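Local coordinates for protein SAM-dependent methyltransferase (Exiguobacterium sibiricum 255-15, PDB 3D2L) that probably transfers a methyl group from S-adenosylmethionine to an acceptor that has not been identified, at residues T101-S106 / L134-S139; S106-Q111 / Q198-P203; C218-D223 / I236-E241. All coordinates share one frame; numbering follows the deposited sequence.

Contact 1 of 3, residues T101-S106 / L134-S139; sequences TILCDS and LFDVHS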
ATOM      1  N   THR A 101       3.098   6.086  -6.316  1.00 28.31           N
ATOM      2  CA  THR A 101       3.169   4.706  -5.924  1.00 28.24           C
ATOM      3  C   THR A 101       2.105   4.406  -4.871  1.00 27.98           C
ATOM      4  O   THR A 101       1.909   5.162  -3.916  1.00 28.46           O
ATOM      5  CB  THR A 101       4.590   4.284  -5.406  1.00 29.75           C
ATOM      6  OG1 THR A 101       5.020   5.168  -4.346  1.00 29.99           O
ATOM      7  CG2 THR A 101       5.589   4.345  -6.562  1.00 27.53           C
ATOM      8  N   ILE A 102       1.453   3.262  -5.033  1.00 27.59           N
ATOM      9  CA  ILE A 102       0.433   2.817  -4.082  1.00 28.98           C
ATOM     10  C   ILE A 102       0.759   1.368  -3.830  1.00 30.65           C
ATOM     11  O   ILE A 102       0.291   0.458  -4.508  1.00 30.85           O
ATOM     12  CB  ILE A 102      -1.005   2.973  -4.607  1.00 28.72           C
ATOM     13  CG1 ILE A 102      -1.192   4.298  -5.327  1.00 29.65           C
ATOM     14  CG2 ILE A 102      -1.962   2.834  -3.458  1.00 25.19           C
ATOM     15  CD1 ILE A 102      -2.656   4.539  -5.732  1.00 30.05           C
ATOM     16  N   LEU A 103       1.567   1.167  -2.809  1.00 32.73           N
ATOM     17  CA  LEU A 103       2.208  -0.104  -2.579  1.00 31.20           C
ATOM     18  C   LEU A 103       1.644  -0.966  -1.485  1.00 32.57           C
ATOM     19  O   LEU A 103       0.905  -0.504  -0.615  1.00 31.76           O
ATOM     20  CB  LEU A 103       3.699   0.162  -2.283  1.00 30.21           C
ATOM     21  CG  LEU A 103       4.494   0.999  -3.271  1.00 29.75           C
ATOM     22  CD1 LEU A 103       5.935   1.167  -2.723  1.00 29.62           C
ATOM     23  CD2 LEU A 103       4.505   0.375  -4.647  1.00 31.56           C
ATOM     24  N   CYS A 104       1.997  -2.254  -1.582  1.00 31.83           N
ATOM     25  CA  CYS A 104       1.654  -3.270  -0.590  1.00 30.65           C
ATOM     26  C   CYS A 104       0.155  -3.393  -0.345  1.00 27.90           C
ATOM     27  O   CYS A 104      -0.300  -3.373   0.780  1.00 28.61           O
ATOM     28  CB  CYS A 104       2.386  -2.986   0.701  1.00 31.09           C
ATOM     29  SG  CYS A 104       4.201  -2.753   0.417  1.00 35.79           S
ATOM     30  N   ASP A 105      -0.593  -3.553  -1.429  1.00 29.23           N
ATOM     31  CA  ASP A 105      -2.050  -3.726  -1.385  1.00 25.89           C
ATOM     32  C   ASP A 105      -2.831  -2.623  -0.666  1.00 27.35           C
ATOM     33  O   ASP A 105      -4.005  -2.802  -0.283  1.00 25.21           O
ATOM     34  CB  ASP A 105      -2.485  -5.149  -0.934  1.00 26.82           C
ATOM     35  CG  ASP A 105      -1.924  -5.567   0.430  1.00 33.21           C
ATOM     36  OD1 ASP A 105      -0.798  -6.080   0.455  1.00 27.87           O
ATOM     37  OD2 ASP A 105      -2.617  -5.428   1.459  1.00 28.25           O
ATOM     38  N   SER A 106      -2.215  -1.447  -0.541  1.00 29.06           N
ATOM     39  CA  SER A 106      -2.881  -0.301   0.049  0.50 29.08           C
ATOM     40  C   SER A 106      -4.133   0.094  -0.744  1.00 27.77           C
ATOM     41  O   SER A 106      -5.138   0.564  -0.176  1.00 28.78           O
ATOM     42  CB  SER A 106      -1.931   0.877   0.076  0.50 29.59           C
ATOM     43  OG  SER A 106      -2.531   1.918   0.794  0.50 29.14           O
ATOM     44  N   LEU A 134       2.047   3.444 -10.282  1.00 30.01           N
ATOM     45  CA  LEU A 134       2.431   2.089  -9.936  1.00 30.73           C
ATOM     46  C   LEU A 134       1.671   1.643  -8.713  1.00 29.86           C
ATOM     47  O   LEU A 134       1.603   2.375  -7.749  1.00 29.98           O
ATOM     48  CB  LEU A 134       3.918   2.017  -9.590  1.00 29.84           C
ATOM     49  CG  LEU A 134       4.956   2.094 -10.696  1.00 34.18           C
ATOM     50  CD1 LEU A 134       4.999   3.484 -11.264  1.00 36.06           C
ATOM     51  CD2 LEU A 134       6.334   1.696 -10.122  1.00 33.53           C
ATOM     52  N   PHE A 135       1.117   0.437  -8.751  1.00 26.63           N
ATOM     53  CA  PHE A 135       0.448  -0.151  -7.602  1.00 27.52           C
ATOM     54  C   PHE A 135       0.422  -1.676  -7.722  1.00 27.71           C
ATOM     55  O   PHE A 135       0.471  -2.245  -8.809  1.00 26.00           O
ATOM     56  CB  PHE A 135      -1.005   0.364  -7.372  1.00 27.02           C
ATOM     57  CG  PHE A 135      -1.977   0.050  -8.504  1.00 26.02           C
ATOM     58  CD1 PHE A 135      -2.725  -1.113  -8.508  1.00 28.86           C
ATOM     59  CD2 PHE A 135      -2.148   0.927  -9.552  1.00 34.21           C
ATOM     60  CE1 PHE A 135      -3.612  -1.394  -9.526  1.00 29.98           C
ATOM     61  CE2 PHE A 135      -3.059   0.649 -10.566  1.00 27.51           C
ATOM     62  CZ  PHE A 135      -3.768  -0.503 -10.557  1.00 28.60           C
ATOM     63  N   ASP A 136       0.339  -2.326  -6.567  1.00 28.41           N
ATOM     64  CA  ASP A 136       0.230  -3.781  -6.496  1.00 29.05           C
ATOM     65  C   ASP A 136      -0.977  -4.117  -5.628  1.00 28.20           C
ATOM     66  O   ASP A 136      -1.273  -3.418  -4.619  1.00 28.14           O
ATOM     67  CB  ASP A 136       1.499  -4.432  -5.941  1.00 28.38           C
ATOM     68  CG  ASP A 136       1.888  -3.880  -4.572  1.00 29.14           C
ATOM     69  OD1 ASP A 136       2.416  -2.741  -4.494  1.00 30.06           O
ATOM     70  OD2 ASP A 136       1.696  -4.616  -3.586  1.00 32.72           O
ATOM     71  N   VAL A 137      -1.690  -5.162  -6.051  1.00 27.81           N
ATOM     72  CA  VAL A 137      -2.938  -5.577  -5.397  1.00 27.99           C
ATOM     73  C   VAL A 137      -3.029  -7.072  -5.271  1.00 28.92           C
ATOM     74  O   VAL A 137      -2.301  -7.810  -5.933  1.00 28.64           O
ATOM     75  CB  VAL A 137      -4.211  -5.089  -6.180  1.00 27.42           C
ATOM     76  CG1 VAL A 137      -4.426  -3.568  -6.036  1.00 28.67           C
ATOM     77  CG2 VAL A 137      -4.170  -5.502  -7.652  1.00 27.51           C
ATOM     78  N   HIS A 138      -3.923  -7.517  -4.397  1.00 28.57           N
ATOM     79  CA  HIS A 138      -4.206  -8.921  -4.264  1.00 29.35           C
ATOM     80  C   HIS A 138      -4.872  -9.428  -5.536  1.00 28.38           C
ATOM     81  O   HIS A 138      -5.627  -8.708  -6.170  1.00 28.22           O
ATOM     82  CB  HIS A 138      -5.176  -9.202  -3.097  1.00 26.52           C
ATOM     83  CG  HIS A 138      -4.695  -8.701  -1.771  1.00 28.34           C
ATOM     84  ND1 HIS A 138      -3.429  -8.956  -1.302  1.00 30.51           N
ATOM     85  CD2 HIS A 138      -5.320  -7.987  -0.803  1.00 29.48           C
ATOM     86  CE1 HIS A 138      -3.298  -8.444  -0.095  1.00 28.72           C
ATOM     87  NE2 HIS A 138      -4.434  -7.849   0.234  1.00 26.68           N
ATOM     88  N   SER A 139      -4.574 -10.675  -5.878  1.00 30.79           N
ATOM     89  CA  SER A 139      -5.218 -11.341  -6.974  1.00 31.99           C
ATOM     90  C   SER A 139      -6.480 -11.944  -6.416  1.00 30.69           C
ATOM     91  O   SER A 139      -6.564 -12.154  -5.193  1.00 29.88           O
ATOM     92  CB  SER A 139      -4.358 -12.479  -7.456  1.00 31.25           C
ATOM     93  OG  SER A 139      -4.162 -13.403  -6.394  1.00 32.50           O
TER
HETATM   94  O   HOH W   1      -1.826  -1.079  -3.598  1.00 21.46           O
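Asp-105 and Asp-136 both carry CG between the backbone N and the carbonyl carbon (chi1 56° in each), and this position turns each CG to the other segment. For Asp-136 the result is a grip on the turn Leu-103 to Ser-106, a type I' turn: OD1 accepts from Cys-104 N at 3.0 Å, met on the syn side and 19° out of the carboxylate plane. OD2 takes a weak bond from Asp-105 N and forms a salt bridge with Arg-235. Asp-105 in turn lies across His-138, its CB over one ring face 3.7 Å from the centroid, with carboxylate and ring planes 31° apart. Gln-198 fixes both groups, its NE2 donating to Asp-105 OD2 and its OE1 pairing with His-138 NE2. Asp-105 OD1 also meets Arg-235, which probably offsets the repulsion between Asp-105 OD1 and Asp-136 OD2, 5.0 Å apart.

Before the turn the strands run parallel, Ile-102 N bonding to Leu-134 O at 2.9 Å. Just past the last bridge a water donates to Ile-102 O and Asp-136 O. Ile-102 and Phe-135 touch through their CB atoms at 3.8 Å. These are adjacent central strands of the Rossmann-like methyltransferase sheet, flanked by strands 36-40 and 235-242, with Trp-26 of helix 20-30 against Leu-103 and Leu-134.

Contact 2 of 3, residues S106-Q111 / Q198-P203; sequences SLNYLQ and QRTYPP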
ATOM      1  N   SER A 106      -2.215  -1.447  -0.541  1.00 29.06           N
ATOM      2  CA  SER A 106      -2.881  -0.301   0.049  0.50 29.08           C
ATOM      3  C   SER A 106      -4.133   0.094  -0.744  1.00 27.77           C
ATOM      4  O   SER A 106      -5.138   0.564  -0.176  1.00 28.78           O
ATOM      5  CB  SER A 106      -1.931   0.877   0.076  0.50 29.59           C
ATOM      6  OG  SER A 106      -2.531   1.918   0.794  0.50 29.14           O
ATOM      7  N   LEU A 107      -4.077  -0.087  -2.064  1.00 28.21           N
ATOM      8  CA  LEU A 107      -5.224   0.261  -2.912  1.00 26.24           C
ATOM      9  C   LEU A 107      -6.399  -0.595  -2.576  1.00 26.85           C
ATOM     10  O   LEU A 107      -7.558  -0.173  -2.732  1.00 29.10           O
ATOM     11  CB  LEU A 107      -4.865   0.137  -4.416  1.00 24.55           C
ATOM     12  CG  LEU A 107      -5.913   0.770  -5.346  1.00 24.57           C
ATOM     13  CD1 LEU A 107      -5.864   2.278  -5.420  1.00 28.03           C
ATOM     14  CD2 LEU A 107      -5.719   0.139  -6.726  1.00 25.22           C
ATOM     15  N   ASN A 108      -6.136  -1.819  -2.103  1.00 27.97           N
ATOM     16  CA  ASN A 108      -7.224  -2.729  -1.742  1.00 27.67           C
ATOM     17  C   ASN A 108      -8.096  -2.348  -0.534  1.00 27.82           C
ATOM     18  O   ASN A 108      -9.145  -2.954  -0.323  1.00 25.61           O
ATOM     19  CB  ASN A 108      -6.733  -4.191  -1.620  1.00 27.99           C
ATOM     20  CG  ASN A 108      -6.316  -4.789  -2.932  1.00 28.02           C
ATOM     21  OD1 ASN A 108      -5.150  -5.150  -3.097  1.00 28.38           O
ATOM     22  ND2 ASN A 108      -7.208  -4.800  -3.903  1.00 22.34           N
ATOM     23  N   TYR A 109      -7.700  -1.340   0.233  1.00 27.53           N
ATOM     24  CA  TYR A 109      -8.491  -0.865   1.345  1.00 27.37           C
ATOM     25  C   TYR A 109      -9.692  -0.056   0.872  1.00 26.91           C
ATOM     26  O   TYR A 109     -10.614   0.128   1.622  1.00 26.23           O
ATOM     27  CB  TYR A 109      -7.649  -0.071   2.337  1.00 26.15           C
ATOM     28  CG  TYR A 109      -6.711  -0.980   3.114  1.00 27.06           C
ATOM     29  CD1 TYR A 109      -7.159  -1.769   4.167  1.00 29.06           C
ATOM     30  CD2 TYR A 109      -5.365  -0.980   2.826  1.00 29.49           C
ATOM     31  CE1 TYR A 109      -6.242  -2.622   4.870  1.00 30.50           C
ATOM     32  CE2 TYR A 109      -4.475  -1.796   3.487  1.00 35.11           C
ATOM     33  CZ  TYR A 109      -4.912  -2.609   4.503  1.00 32.95           C
ATOM     34  OH  TYR A 109      -3.969  -3.398   5.108  1.00 35.09           O
ATOM     35  N   LEU A 110      -9.693   0.368  -0.396  1.00 28.01           N
ATOM     36  CA  LEU A 110     -10.828   1.076  -0.952  1.00 23.66           C
ATOM     37  C   LEU A 110     -12.001   0.157  -0.923  1.00 27.00           C
ATOM     38  O   LEU A 110     -11.842  -1.033  -1.132  1.00 25.17           O
ATOM     39  CB  LEU A 110     -10.555   1.556  -2.371  1.00 23.12           C
ATOM     40  CG  LEU A 110      -9.408   2.592  -2.411  1.00 23.41           C
ATOM     41  CD1 LEU A 110      -9.078   3.027  -3.855  1.00 24.70           C
ATOM     42  CD2 LEU A 110      -9.783   3.771  -1.535  1.00 24.54           C
ATOM     43  N   GLN A 111     -13.192   0.713  -0.730  1.00 29.51           N
ATOM     44  CA  GLN A 111     -14.363  -0.127  -0.553  1.00 31.63           C
ATOM     45  C   GLN A 111     -15.294  -0.256  -1.733  1.00 32.05           C
ATOM     46  O   GLN A 111     -16.002  -1.252  -1.827  1.00 27.16           O
ATOM     47  CB  GLN A 111     -15.136   0.365   0.679  1.00 34.28           C
ATOM     48  CG  GLN A 111     -14.276   0.245   1.953  1.00 35.61           C
ATOM     49  CD  GLN A 111     -15.066   0.414   3.240  1.00 41.97           C
ATOM     50  OE1 GLN A 111     -16.268   0.761   3.225  1.00 43.75           O
ATOM     51  NE2 GLN A 111     -14.389   0.197   4.371  1.00 40.55           N
ATOM     52  N   GLN A 198     -10.726  -5.259   2.953  1.00 27.82           N
ATOM     53  CA  GLN A 198     -10.055  -5.176   1.664  1.00 27.36           C
ATOM     54  C   GLN A 198     -10.886  -5.814   0.579  1.00 28.89           C
ATOM     55  O   GLN A 198     -11.672  -6.717   0.842  1.00 28.16           O
ATOM     56  CB  GLN A 198      -8.681  -5.793   1.710  1.00 30.22           C
ATOM     57  CG  GLN A 198      -7.645  -4.912   2.343  1.00 29.85           C
ATOM     58  CD  GLN A 198      -6.268  -5.510   2.206  1.00 31.67           C
ATOM     59  OE1 GLN A 198      -6.086  -6.734   2.427  1.00 28.85           O
ATOM     60  NE2 GLN A 198      -5.278  -4.675   1.827  1.00 23.26           N
ATOM     61  N   ARG A 199     -10.734  -5.290  -0.634  1.00 27.80           N
ATOM     62  CA  ARG A 199     -11.465  -5.775  -1.752  1.00 31.20           C
ATOM     63  C   ARG A 199     -10.602  -5.664  -3.007  1.00 28.36           C
ATOM     64  O   ARG A 199      -9.822  -4.708  -3.210  1.00 27.35           O
ATOM     65  CB  ARG A 199     -12.789  -4.983  -1.912  1.00 28.49           C
ATOM     66  CG  ARG A 199     -13.643  -5.409  -3.076  1.00 31.34           C
ATOM     67  CD  ARG A 199     -14.889  -4.569  -3.115  1.00 31.99           C
ATOM     68  NE  ARG A 199     -15.749  -4.977  -4.213  1.00 31.89           N
ATOM     69  CZ  ARG A 199     -16.880  -4.377  -4.508  1.00 32.94           C
ATOM     70  NH1 ARG A 199     -17.313  -3.362  -3.768  1.00 33.04           N
ATOM     71  NH2 ARG A 199     -17.596  -4.824  -5.527  1.00 34.71           N
ATOM     72  N   THR A 200     -10.715  -6.682  -3.841  1.00 25.98           N
ATOM     73  CA  THR A 200     -10.005  -6.693  -5.078  1.00 26.79           C
ATOM     74  C   THR A 200     -10.951  -7.028  -6.231  1.00 28.10           C
ATOM     75  O   THR A 200     -12.173  -7.257  -6.033  1.00 27.03           O
ATOM     76  CB  THR A 200      -8.719  -7.579  -4.998  1.00 28.24           C
ATOM     77  OG1 THR A 200      -7.773  -7.113  -5.960  1.00 26.92           O
ATOM     78  CG2 THR A 200      -9.040  -9.095  -5.202  1.00 23.30           C
ATOM     79  N   TYR A 201     -10.385  -6.965  -7.428  1.00 28.94           N
ATOM     80  CA  TYR A 201     -11.059  -7.175  -8.689  1.00 28.24           C
ATOM     81  C   TYR A 201     -10.131  -7.936  -9.641  1.00 29.27           C
ATOM     82  O   TYR A 201      -8.880  -7.956  -9.441  1.00 27.30           O
ATOM     83  CB  TYR A 201     -11.415  -5.813  -9.327  1.00 25.89           C
ATOM     84  CG  TYR A 201     -12.276  -4.947  -8.434  1.00 29.95           C
ATOM     85  CD1 TYR A 201     -11.695  -4.035  -7.535  1.00 26.03           C
ATOM     86  CD2 TYR A 201     -13.664  -5.045  -8.470  1.00 28.64           C
ATOM     87  CE1 TYR A 201     -12.479  -3.272  -6.694  1.00 29.20           C
ATOM     88  CE2 TYR A 201     -14.453  -4.246  -7.665  1.00 30.57           C
ATOM     89  CZ  TYR A 201     -13.853  -3.370  -6.771  1.00 27.92           C
ATOM     90  OH  TYR A 201     -14.639  -2.586  -5.942  1.00 32.17           O
ATOM     91  N   PRO A 202     -10.720  -8.613 -10.651  1.00 29.87           N
ATOM     92  CA  PRO A 202      -9.870  -9.201 -11.682  1.00 29.91           C
ATOM     93  C   PRO A 202      -8.995  -8.097 -12.314  1.00 28.68           C
ATOM     94  O   PRO A 202      -9.427  -6.961 -12.422  1.00 27.49           O
ATOM     95  CB  PRO A 202     -10.876  -9.756 -12.689  1.00 31.45           C
ATOM     96  CG  PRO A 202     -12.098 -10.049 -11.877  1.00 30.53           C
ATOM     97  CD  PRO A 202     -12.143  -8.944 -10.855  1.00 32.01           C
ATOM     98  N   PRO A 203      -7.752  -8.410 -12.690  1.00 31.41           N
ATOM     99  CA  PRO A 203      -6.893  -7.376 -13.282  1.00 28.70           C
ATOM    100  C   PRO A 203      -7.513  -6.591 -14.441  1.00 28.58           C
ATOM    101  O   PRO A 203      -7.287  -5.408 -14.568  1.00 28.18           O
ATOM    102  CB  PRO A 203      -5.670  -8.163 -13.757  1.00 30.86           C
ATOM    103  CG  PRO A 203      -5.647  -9.359 -12.889  1.00 36.41           C
ATOM    104  CD  PRO A 203      -7.054  -9.702 -12.533  1.00 32.70           C
TER
HETATM  105  O   HOH W   2     -13.375  -1.206  -4.266  1.00 26.76           O
HETATM  106  O   HOH W   3     -10.803  -2.085  -3.310  1.00 27.92           O
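Asn-108 meets Arg-199 through two hydrogen bonds: Arg-199 N donates to Asn-108 O at 2.8 Å, in the carbonyl plane, and Asn-108 ND2 returns a bond to Arg-199 O at 2.7 Å from 37° above that carbonyl's plane. Beside them Gln-198 lies over a face of the Tyr-109 ring. Gln-198 CG is 3.9 Å from the centroid of that ring, a CH-pi contact, while Gln-198 NE2 sits 3.3 Å above the ring plane toward the rim, amide and ring planes 36° apart. The Arg-199 side chain, extended with CG anti to the backbone N (chi1 180°), carries NH1 to Gln-111 O at 3.2 Å, and Tyr-201 OH lies over the centre of the guanidinium. The 3-10 turn 107-109, which follows a central strand of the methyltransferase sheet, is thus joined to the end of strand 189-199, an outermost strand of the separate four-stranded antiparallel sheet. A water within hydrogen-bonding distance of both Leu-110 O and Arg-199 O cannot donate to all its acceptors at once. Further out, Asn-108 OD1 accepts from His-138 N, helping hold the amide's rotation, and Thr-200 OG1 bonds to His-138 O. Gln-198 OE1 also bonds to His-176 NE2.

Contact 3 of 3, residues C218-D223 / I236-E241; sequences CAVTGD and IFFVAE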
ATOM      1  N   CYS A 218       0.964  -0.066 -19.059  1.00 29.44           N
ATOM      2  CA  CYS A 218       2.229  -0.484 -19.597  1.00 29.58           C
ATOM      3  C   CYS A 218       2.554  -1.920 -19.322  1.00 31.26           C
ATOM      4  O   CYS A 218       3.101  -2.577 -20.185  1.00 33.57           O
ATOM      5  CB  CYS A 218       3.339   0.333 -18.992  1.00 31.32           C
ATOM      6  SG  CYS A 218       3.231   2.090 -19.334  1.00 38.24           S
ATOM      7  N   ALA A 219       2.263  -2.392 -18.110  1.00 29.01           N
ATOM      8  CA  ALA A 219       2.591  -3.738 -17.704  1.00 30.59           C
ATOM      9  C   ALA A 219       1.686  -4.206 -16.555  1.00 30.21           C
ATOM     10  O   ALA A 219       1.288  -3.398 -15.710  1.00 26.93           O
ATOM     11  CB  ALA A 219       4.059  -3.796 -17.288  1.00 30.62           C
ATOM     12  N   VAL A 220       1.297  -5.485 -16.623  1.00 30.79           N
ATOM     13  CA  VAL A 220       0.532  -6.191 -15.590  1.00 30.59           C
ATOM     14  C   VAL A 220       1.315  -7.488 -15.363  1.00 32.57           C
ATOM     15  O   VAL A 220       1.365  -8.363 -16.248  1.00 30.57           O
ATOM     16  CB  VAL A 220      -0.902  -6.510 -16.012  1.00 31.09           C
ATOM     17  CG1 VAL A 220      -1.654  -7.177 -14.821  1.00 30.15           C
ATOM     18  CG2 VAL A 220      -1.584  -5.255 -16.463  1.00 32.21           C
ATOM     19  N   THR A 221       1.956  -7.583 -14.198  1.00 30.60           N
ATOM     20  CA  THR A 221       2.820  -8.685 -13.872  1.00 30.70           C
ATOM     21  C   THR A 221       2.493  -9.300 -12.499  1.00 30.61           C
ATOM     22  O   THR A 221       1.816  -8.699 -11.676  1.00 29.06           O
ATOM     23  CB  THR A 221       4.282  -8.231 -13.951  1.00 28.46           C
ATOM     24  OG1 THR A 221       4.504  -7.189 -12.995  1.00 31.14           O
ATOM     25  CG2 THR A 221       4.631  -7.707 -15.361  1.00 34.57           C
ATOM     26  N   GLY A 222       2.925 -10.543 -12.316  1.00 30.32           N
ATOM     27  CA  GLY A 222       2.668 -11.274 -11.095  1.00 30.41           C
ATOM     28  C   GLY A 222       3.871 -11.552 -10.222  1.00 31.33           C
ATOM     29  O   GLY A 222       4.995 -11.787 -10.701  1.00 32.67           O
ATOM     30  N   ASP A 223       3.616 -11.464  -8.920  1.00 33.53           N
ATOM     31  CA  ASP A 223       4.550 -11.833  -7.850  1.00 34.05           C
ATOM     32  C   ASP A 223       6.020 -11.427  -8.011  1.00 34.60           C
ATOM     33  O   ASP A 223       6.917 -12.241  -7.850  1.00 34.18           O
ATOM     34  CB  ASP A 223       4.407 -13.342  -7.634  1.00 37.37           C
ATOM     35  CG  ASP A 223       3.006 -13.721  -7.154  1.00 37.76           C
ATOM     36  OD1 ASP A 223       2.443 -12.953  -6.356  1.00 35.71           O
ATOM     37  OD2 ASP A 223       2.482 -14.767  -7.554  1.00 34.93           O
ATOM     38  N   ILE A 236      -0.553  -8.854  -7.838  1.00 27.17           N
ATOM     39  CA  ILE A 236      -0.518  -8.345  -9.205  1.00 25.01           C
ATOM     40  C   ILE A 236      -0.018  -6.907  -9.230  1.00 25.73           C
ATOM     41  O   ILE A 236      -0.513  -6.053  -8.510  1.00 26.81           O
ATOM     42  CB  ILE A 236      -1.870  -8.537  -9.888  1.00 25.80           C
ATOM     43  CG1 ILE A 236      -2.282 -10.011  -9.748  1.00 33.10           C
ATOM     44  CG2 ILE A 236      -1.794  -8.097 -11.398  1.00 23.10           C
ATOM     45  CD1 ILE A 236      -3.428 -10.438 -10.578  1.00 41.52           C
ATOM     46  N   PHE A 237       0.990  -6.657 -10.061  1.00 27.97           N
ATOM     47  CA  PHE A 237       1.641  -5.369 -10.153  1.00 27.25           C
ATOM     48  C   PHE A 237       1.221  -4.688 -11.429  1.00 27.40           C
ATOM     49  O   PHE A 237       1.203  -5.310 -12.484  1.00 26.66           O
ATOM     50  CB  PHE A 237       3.177  -5.552 -10.121  1.00 28.77           C
ATOM     51  CG  PHE A 237       3.683  -6.136  -8.830  1.00 27.12           C
ATOM     52  CD1 PHE A 237       3.462  -7.467  -8.527  1.00 30.52           C
ATOM     53  CD2 PHE A 237       4.383  -5.358  -7.920  1.00 32.47           C
ATOM     54  CE1 PHE A 237       3.906  -8.009  -7.321  1.00 29.61           C
ATOM     55  CE2 PHE A 237       4.836  -5.909  -6.713  1.00 29.89           C
ATOM     56  CZ  PHE A 237       4.596  -7.238  -6.433  1.00 28.95           C
ATOM     57  N   PHE A 238       0.888  -3.402 -11.329  1.00 27.37           N
ATOM     58  CA  PHE A 238       0.456  -2.602 -12.488  1.00 25.27           C
ATOM     59  C   PHE A 238       1.358  -1.416 -12.656  1.00 25.95           C
ATOM     60  O   PHE A 238       1.677  -0.744 -11.679  1.00 27.18           O
ATOM     61  CB  PHE A 238      -0.925  -2.028 -12.256  1.00 26.41           C
ATOM     62  CG  PHE A 238      -1.998  -3.050 -12.252  1.00 22.72           C
ATOM     63  CD1 PHE A 238      -2.176  -3.871 -11.147  1.00 27.10           C
ATOM     64  CD2 PHE A 238      -2.826  -3.179 -13.334  1.00 25.91           C
ATOM     65  CE1 PHE A 238      -3.179  -4.840 -11.152  1.00 26.21           C
ATOM     66  CE2 PHE A 238      -3.833  -4.144 -13.343  1.00 28.06           C
ATOM     67  CZ  PHE A 238      -3.981  -4.969 -12.263  1.00 24.87           C
ATOM     68  N   VAL A 239       1.709  -1.124 -13.903  1.00 28.50           N
ATOM     69  CA  VAL A 239       2.485   0.053 -14.238  1.00 25.93           C
ATOM     70  C   VAL A 239       1.650   0.718 -15.292  1.00 28.10           C
ATOM     71  O   VAL A 239       1.279   0.077 -16.298  1.00 27.12           O
ATOM     72  CB  VAL A 239       3.916  -0.269 -14.803  1.00 24.70           C
ATOM     73  CG1 VAL A 239       4.695   1.047 -15.102  1.00 27.95           C
ATOM     74  CG2 VAL A 239       4.689  -1.146 -13.816  1.00 27.76           C
ATOM     75  N   ALA A 240       1.336   1.996 -15.065  1.00 29.67           N
ATOM     76  CA  ALA A 240       0.505   2.783 -16.001  1.00 29.86           C
ATOM     77  C   ALA A 240       1.139   4.147 -16.202  1.00 28.68           C
ATOM     78  O   ALA A 240       1.863   4.649 -15.329  1.00 30.38           O
ATOM     79  CB  ALA A 240      -0.944   2.915 -15.482  1.00 26.48           C
ATOM     80  N   GLU A 241       0.908   4.748 -17.368  1.00 27.60           N
ATOM     81  CA  GLU A 241       1.483   6.053 -17.650  1.00 28.60           C
ATOM     82  C   GLU A 241       0.418   7.047 -18.118  1.00 28.85           C
ATOM     83  O   GLU A 241      -0.452   6.714 -18.911  1.00 25.94           O
ATOM     84  CB  GLU A 241       2.562   5.891 -18.701  1.00 28.33           C
ATOM     85  CG  GLU A 241       3.211   7.162 -19.118  1.00 29.02           C
ATOM     86  CD  GLU A 241       4.282   6.907 -20.114  1.00 34.17           C
ATOM     87  OE1 GLU A 241       5.180   6.103 -19.787  1.00 37.93           O
ATOM     88  OE2 GLU A 241       4.222   7.500 -21.210  1.00 38.05           O
TER
HETATM   89  O   HOH W   4       4.143  -4.667 -13.681  1.00 34.22           O
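Strands 218-222 and 236-241 run antiparallel at 164°, their axes 4.6 Å apart, with a classic beta bulge where Val-239 O accepts from both Cys-218 N at 2.8 Å and Ala-219 N at 3.2 Å, and regular pairing at once after it, Val-239 N returning a bond to Ala-219 O and Phe-237 N pointing almost straight at Thr-221 O, 2.7 Å away (178° at the hydrogen).

On one face Val-220 lies alongside Phe-238, both side chains pointing the same way. Its CG1, anti to the backbone N (chi1 -177°), sits over the Phe-238 ring toward the rim, 4.3 Å from the centroid, and also touches Ile-236 CG2 at 3.5 Å; CG2 of Val-220 meets Phe-238 CD2. An alanine at Val-220 would probably open a gap between Ile-236 and the Phe-238 ring, leaving that part of the ring face without its methyl cover. Helix 203-212 packs over this side through Pro-203, Ile-207 and Leu-210.

On the other face Thr-221 crosses Phe-237 at about a right angle, OG1 3.6 Å from CB of Phe-237, and Thr-221 O lies in plane at the ring edge. A water bonds to Thr-221 OG1. Strands 215-222 and 235-242 are the antiparallel edge pair of the 3-2-1-4-5-7-6 sheet known from class I methyltransferases. Its two faces differ in chemistry here: hydrocarbon contacts dominate beneath the helix, whereas the Thr-221 side also admits a hydroxyl and water.

Contacts 1 and 3 belong to one mixed sheet, since strands 131-138 and 235-242 are neighbours in it, joined by backbone hydrogen bonds from Ile-236 N to Val-137 O and from Phe-238 N to Phe-135 O. Contact 1 is buried near the centre of the chain and rich in carboxylates; contact 3, at the outermost strand, is partly buried and relies on antiparallel backbone pairing, broken by one bulge, and largely hydrocarbon side chains. Contact 2, also partly buried, shares Ser-106 with contact 1 and ties the loop after its first strand to the second sheet. Polar groups link contacts 1 and 2, whereas contacts 2 and 3 meet through Pro-203 packing on Ile-236.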